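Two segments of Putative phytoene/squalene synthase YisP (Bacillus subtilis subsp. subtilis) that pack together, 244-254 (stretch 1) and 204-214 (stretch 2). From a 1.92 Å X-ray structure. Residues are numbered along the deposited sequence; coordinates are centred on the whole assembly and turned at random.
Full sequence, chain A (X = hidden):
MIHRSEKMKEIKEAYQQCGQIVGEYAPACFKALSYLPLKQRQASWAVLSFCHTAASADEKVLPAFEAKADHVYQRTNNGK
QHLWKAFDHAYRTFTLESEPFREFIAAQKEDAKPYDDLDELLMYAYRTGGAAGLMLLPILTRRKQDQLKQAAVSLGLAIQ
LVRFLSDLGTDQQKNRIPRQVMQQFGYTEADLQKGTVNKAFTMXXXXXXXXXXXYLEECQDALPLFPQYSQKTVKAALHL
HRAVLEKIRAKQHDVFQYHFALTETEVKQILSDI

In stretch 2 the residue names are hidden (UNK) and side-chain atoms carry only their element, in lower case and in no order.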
# COMPACT_ATOMS: atom_id res chain seq x y z
N VAL A 244 4.93 -7.56 8.49
CA VAL A 244 3.51 -7.88 8.55
C VAL A 244 3.29 -9.33 8.13
O VAL A 244 2.56 -10.08 8.79
CB VAL A 244 2.69 -6.94 7.63
CG1 VAL A 244 1.24 -7.44 7.52
CG2 VAL A 244 2.70 -5.52 8.18
N LEU A 245 3.92 -9.73 7.03
CA LEU A 245 3.79 -11.10 6.53
C LEU A 245 4.33 -12.09 7.55
O LEU A 245 3.76 -13.17 7.76
CB LEU A 245 4.55 -11.25 5.20
CG LEU A 245 3.95 -10.47 4.03
CD1 LEU A 245 4.88 -10.52 2.84
CD2 LEU A 245 2.58 -11.04 3.68
N GLU A 246 5.44 -11.73 8.20
CA GLU A 246 6.01 -12.62 9.21
C GLU A 246 5.09 -12.76 10.42
O GLU A 246 4.94 -13.85 10.98
CB GLU A 246 7.39 -12.11 9.64
CG GLU A 246 8.41 -12.10 8.51
CD GLU A 246 8.82 -13.50 8.05
OE1 GLU A 246 7.93 -14.29 7.64
OE2 GLU A 246 10.03 -13.82 8.09
N LYS A 247 4.44 -11.66 10.82
CA LYS A 247 3.53 -11.69 11.96
C LYS A 247 2.34 -12.59 11.67
O LYS A 247 1.91 -13.38 12.52
CB LYS A 247 3.03 -10.28 12.29
CG LYS A 247 2.13 -10.23 13.54
CD LYS A 247 1.72 -8.82 13.93
CE LYS A 247 0.88 -8.83 15.21
NZ LYS A 247 0.50 -7.46 15.66
N ILE A 248 1.81 -12.48 10.46
CA ILE A 248 0.68 -13.29 10.04
C ILE A 248 1.06 -14.77 10.15
O ILE A 248 0.29 -15.59 10.65
CB ILE A 248 0.25 -12.95 8.59
CG1 ILE A 248 -0.24 -11.49 8.54
CG2 ILE A 248 -0.83 -13.91 8.12
CD1 ILE A 248 -0.56 -10.97 7.15
N ARG A 249 2.26 -15.10 9.68
CA ARG A 249 2.73 -16.48 9.75
C ARG A 249 2.86 -16.92 11.21
O ARG A 249 2.50 -18.04 11.56
CB ARG A 249 4.08 -16.62 9.05
CG ARG A 249 3.99 -16.50 7.54
CD ARG A 249 5.36 -16.49 6.88
NE ARG A 249 5.25 -16.42 5.42
CZ ARG A 249 5.89 -15.55 4.66
NH1 ARG A 249 6.71 -14.65 5.21
NH2 ARG A 249 5.70 -15.55 3.35
N ALA A 250 3.36 -16.01 12.04
CA ALA A 250 3.54 -16.26 13.47
C ALA A 250 2.21 -16.46 14.17
O ALA A 250 2.12 -17.15 15.19
CB ALA A 250 4.30 -15.09 14.11
N LYS A 251 1.16 -15.85 13.63
CA LYS A 251 -0.15 -15.98 14.23
C LYS A 251 -1.03 -16.97 13.49
O LYS A 251 -2.25 -16.82 13.43
CB LYS A 251 -0.83 -14.62 14.29
CG LYS A 251 -0.05 -13.58 15.08
CD LYS A 251 0.10 -13.98 16.54
CE LYS A 251 0.84 -12.91 17.32
NZ LYS A 251 1.01 -13.31 18.75
N GLN A 252 -0.38 -17.97 12.90
CA GLN A 252 -1.07 -19.06 12.22
C GLN A 252 -2.03 -18.70 11.08
O GLN A 252 -3.05 -19.37 10.91
CB GLN A 252 -1.81 -19.89 13.26
CG GLN A 252 -0.98 -20.17 14.52
CD GLN A 252 0.42 -20.67 14.20
OE1 GLN A 252 1.40 -19.94 14.31
NE2 GLN A 252 0.50 -21.94 13.80
N HIS A 253 -1.71 -17.66 10.32
CA HIS A 253 -2.55 -17.26 9.19
C HIS A 253 -4.02 -17.07 9.56
O HIS A 253 -4.90 -17.28 8.73
CB HIS A 253 -2.45 -18.32 8.08
CG HIS A 253 -1.06 -18.57 7.60
ND1 HIS A 253 -0.22 -19.50 8.19
CD2 HIS A 253 -0.34 -17.99 6.61
CE1 HIS A 253 0.95 -19.48 7.58
NE2 HIS A 253 0.90 -18.58 6.62
N ASP A 254 -4.27 -16.65 10.80
CA ASP A 254 -5.63 -16.47 11.31
C ASP A 254 -6.28 -15.18 10.79
O ASP A 254 -6.88 -14.41 11.56
CB ASP A 254 -5.56 -16.47 12.85
CG ASP A 254 -6.84 -16.94 13.51
OD1 ASP A 254 -7.73 -17.52 12.85
OD2 ASP A 254 -6.95 -16.76 14.74
N UNK A 204 -2.21 -21.80 -0.26
CA UNK A 204 -2.80 -20.79 -1.13
C UNK A 204 -2.26 -19.42 -0.74
O UNK A 204 -1.81 -18.64 -1.58
o UNK A 204 -4.86 -22.05 -1.45
c UNK A 204 -4.34 -20.79 -1.00
c UNK A 204 -4.96 -19.64 -1.82
N UNK A 205 -2.30 -19.14 0.56
CA UNK A 205 -1.83 -17.87 1.09
C UNK A 205 -0.34 -17.66 0.80
O UNK A 205 0.06 -16.58 0.36
c UNK A 205 1.38 -14.40 4.92
n UNK A 205 -2.23 -14.45 4.11
c UNK A 205 1.69 -15.67 4.38
c UNK A 205 -1.86 -16.49 3.23
c UNK A 205 -2.80 -15.53 3.48
c UNK A 205 0.10 -13.90 4.88
c UNK A 205 -0.89 -14.69 4.28
c UNK A 205 0.69 -16.46 3.79
c UNK A 205 -2.08 -17.82 2.60
c UNK A 205 -0.62 -15.97 3.74
N UNK A 206 0.47 -18.68 1.06
CA UNK A 206 1.91 -18.57 0.83
C UNK A 206 2.26 -18.42 -0.65
O UNK A 206 3.23 -17.77 -1.01
o UNK A 206 3.32 -18.50 4.84
c UNK A 206 3.43 -18.70 3.61
o UNK A 206 4.16 -17.99 2.88
c UNK A 206 2.63 -19.79 1.43
c UNK A 206 2.64 -19.84 2.97
N UNK A 207 1.44 -19.02 -1.52
CA UNK A 207 1.69 -18.92 -2.95
C UNK A 207 1.56 -17.46 -3.39
O UNK A 207 2.35 -16.98 -4.20
c UNK A 207 0.72 -19.54 -7.54
c UNK A 207 2.06 -20.92 -5.53
c UNK A 207 0.69 -19.79 -3.72
c UNK A 207 0.39 -19.33 -6.20
o UNK A 207 2.02 -20.68 -9.19
c UNK A 207 1.05 -20.01 -5.18
c UNK A 207 2.39 -21.14 -6.87
c UNK A 207 1.71 -20.45 -7.87
N UNK A 208 0.57 -16.76 -2.84
CA UNK A 208 0.34 -15.35 -3.15
C UNK A 208 1.39 -14.50 -2.42
O UNK A 208 1.89 -13.51 -2.98
c UNK A 208 -3.55 -15.59 -2.96
c UNK A 208 -1.32 -13.43 -3.03
c UNK A 208 -1.09 -14.92 -2.72
c UNK A 208 -2.13 -15.77 -3.46
N UNK A 209 1.72 -14.87 -1.19
CA UNK A 209 2.72 -14.12 -0.42
C UNK A 209 4.08 -14.18 -1.13
O UNK A 209 4.87 -13.23 -1.06
c UNK A 209 2.83 -14.70 1.01
N UNK A 210 4.35 -15.29 -1.80
CA UNK A 210 5.60 -15.47 -2.54
C UNK A 210 5.75 -14.36 -3.59
O UNK A 210 6.83 -13.79 -3.76
c UNK A 210 7.15 -16.85 -5.21
c UNK A 210 5.61 -16.84 -3.23
c UNK A 210 9.16 -18.10 -3.75
c UNK A 210 6.92 -17.18 -3.88
c UNK A 210 8.37 -17.14 -5.82
c UNK A 210 9.38 -17.76 -5.09
c UNK A 210 7.93 -17.80 -3.16
N UNK A 211 4.66 -14.07 -4.30
CA UNK A 211 4.64 -13.02 -5.30
C UNK A 211 4.88 -11.65 -4.66
O UNK A 211 5.68 -10.85 -5.14
c UNK A 211 3.08 -14.20 -6.95
o UNK A 211 4.60 -13.16 -8.47
c UNK A 211 3.65 -13.96 -8.34
c UNK A 211 3.29 -13.01 -6.02
o UNK A 211 3.15 -14.58 -9.30
N UNK A 212 4.16 -11.37 -3.57
CA UNK A 212 4.32 -10.10 -2.88
C UNK A 212 5.78 -9.87 -2.51
O UNK A 212 6.32 -8.79 -2.71
c UNK A 212 3.44 -10.06 -1.63
N UNK A 213 6.42 -10.90 -1.97
CA UNK A 213 7.81 -10.80 -1.55
C UNK A 213 8.76 -10.58 -2.73
O UNK A 213 9.78 -9.92 -2.60
o UNK A 213 7.60 -14.55 0.78
c UNK A 213 7.27 -12.21 0.49
c UNK A 213 8.18 -12.05 -0.74
c UNK A 213 7.57 -13.43 1.33
o UNK A 213 7.76 -13.28 2.56
N UNK A 214 8.40 -11.13 -3.89
CA UNK A 214 9.22 -10.95 -5.09
C UNK A 214 9.19 -9.46 -5.47
O UNK A 214 10.21 -8.88 -5.86
c UNK A 214 8.68 -11.81 -6.24

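Position 204 carries three side-chain atoms, a carbon bearing one oxygen and one further carbon, and lies out of reach of stretch 1. This β-branched side chain with a hydroxyl is Thr204, whose oxygen is hydrogen-bonded elsewhere in the structure.

At position 205 one carbon leads into fused five- and six-membered rings holding eight carbons and one nitrogen. The CA-to-CB bond points toward stretch 1 and the bicycle touches Leu245, Ile248, Arg249 and His253. Only an indole fits, so the residue is Trp205. Its CH2 lies 3.8 Å from CD2 of Leu245 and its CZ2 lies 3.4 Å from CG2 of Ile248. The edge of the His253 ring meets the indole face, with CD2 of His253 3.4 Å from CE3 of Trp205 and the ring planes at 78°.

Position 206 has three carbons in a row, the third carrying two oxygens, and these oxygens approach the nitrogens of Arg249 and His253. An unbranched chain of this length ending in a carboxylate identifies Glu206. Although its CA-to-CB bond points sideways, the m, m rotamer brings the carboxylate to the contact. There OE2 accepts hydrogen bonds from NE of Arg249 at 2.9 Å and from NE2 of His253 at 3.0 Å, while OE1 accepts one from NH2 of Arg249, also at 2.9 Å.

Position 207 shows one carbon and a six-carbon ring bearing an oxygen, far from stretch 1; it is Tyr207. Position 208 has four carbons, forked at the first with one arm two carbons long, which gives Ile208, buried but without a partner on stretch 1.

Position 209 has a single side-chain carbon; its CA-to-CB bond points toward stretch 1, and CB lies 3.8 Å from NH2 of Arg249. The residue is Ala209.

At position 210 one carbon bears a plain six-carbon ring, its CA-to-CB bond pointing away from stretch 1: Phe210. Position 211 repeats the pattern of three carbons and two terminal oxygens, but out of reach; it is Glu211. Position 212 has one carbon, its CB, 4.7 Å from CD1 of Leu245, and is Ala212.

Position 213 again has three carbons, the third with two oxygens, its CA-to-CB bond pointing toward stretch 1, with contacts to Leu245 and Arg249. It is Glu213. Its CG lies 3.8 Å from CD1 of Leu245, and its OE2 forms a salt bridge with NH1 of Arg249 at 3.2 Å. The lone side-chain carbon at position 214, distant from stretch 1, makes it Ala214.

The two helices run nearly antiparallel, at 162°, with their axes no closer than 12.1 Å, and long side chains bridge the gap. Arg249 sits as a knob among Trp205, Glu206, Ala209 and Glu213. The two carboxylates meet the edge of its guanidinium in salt bridges, while the edge of the indole, at CH2, lies over one face. Within its own helix, NH1 of Arg249 also donates a hydrogen bond, part of a salt bridge, to OE1 of Glu246 at 2.7 Å. Beside this ionic cluster, Leu245 and Ile248 pack on Trp205. His253, beyond the helix end, joins both parts by donating to Glu206 while its edge rests on the indole.

Stretch 2 204-214: TWEYIAFEAEA
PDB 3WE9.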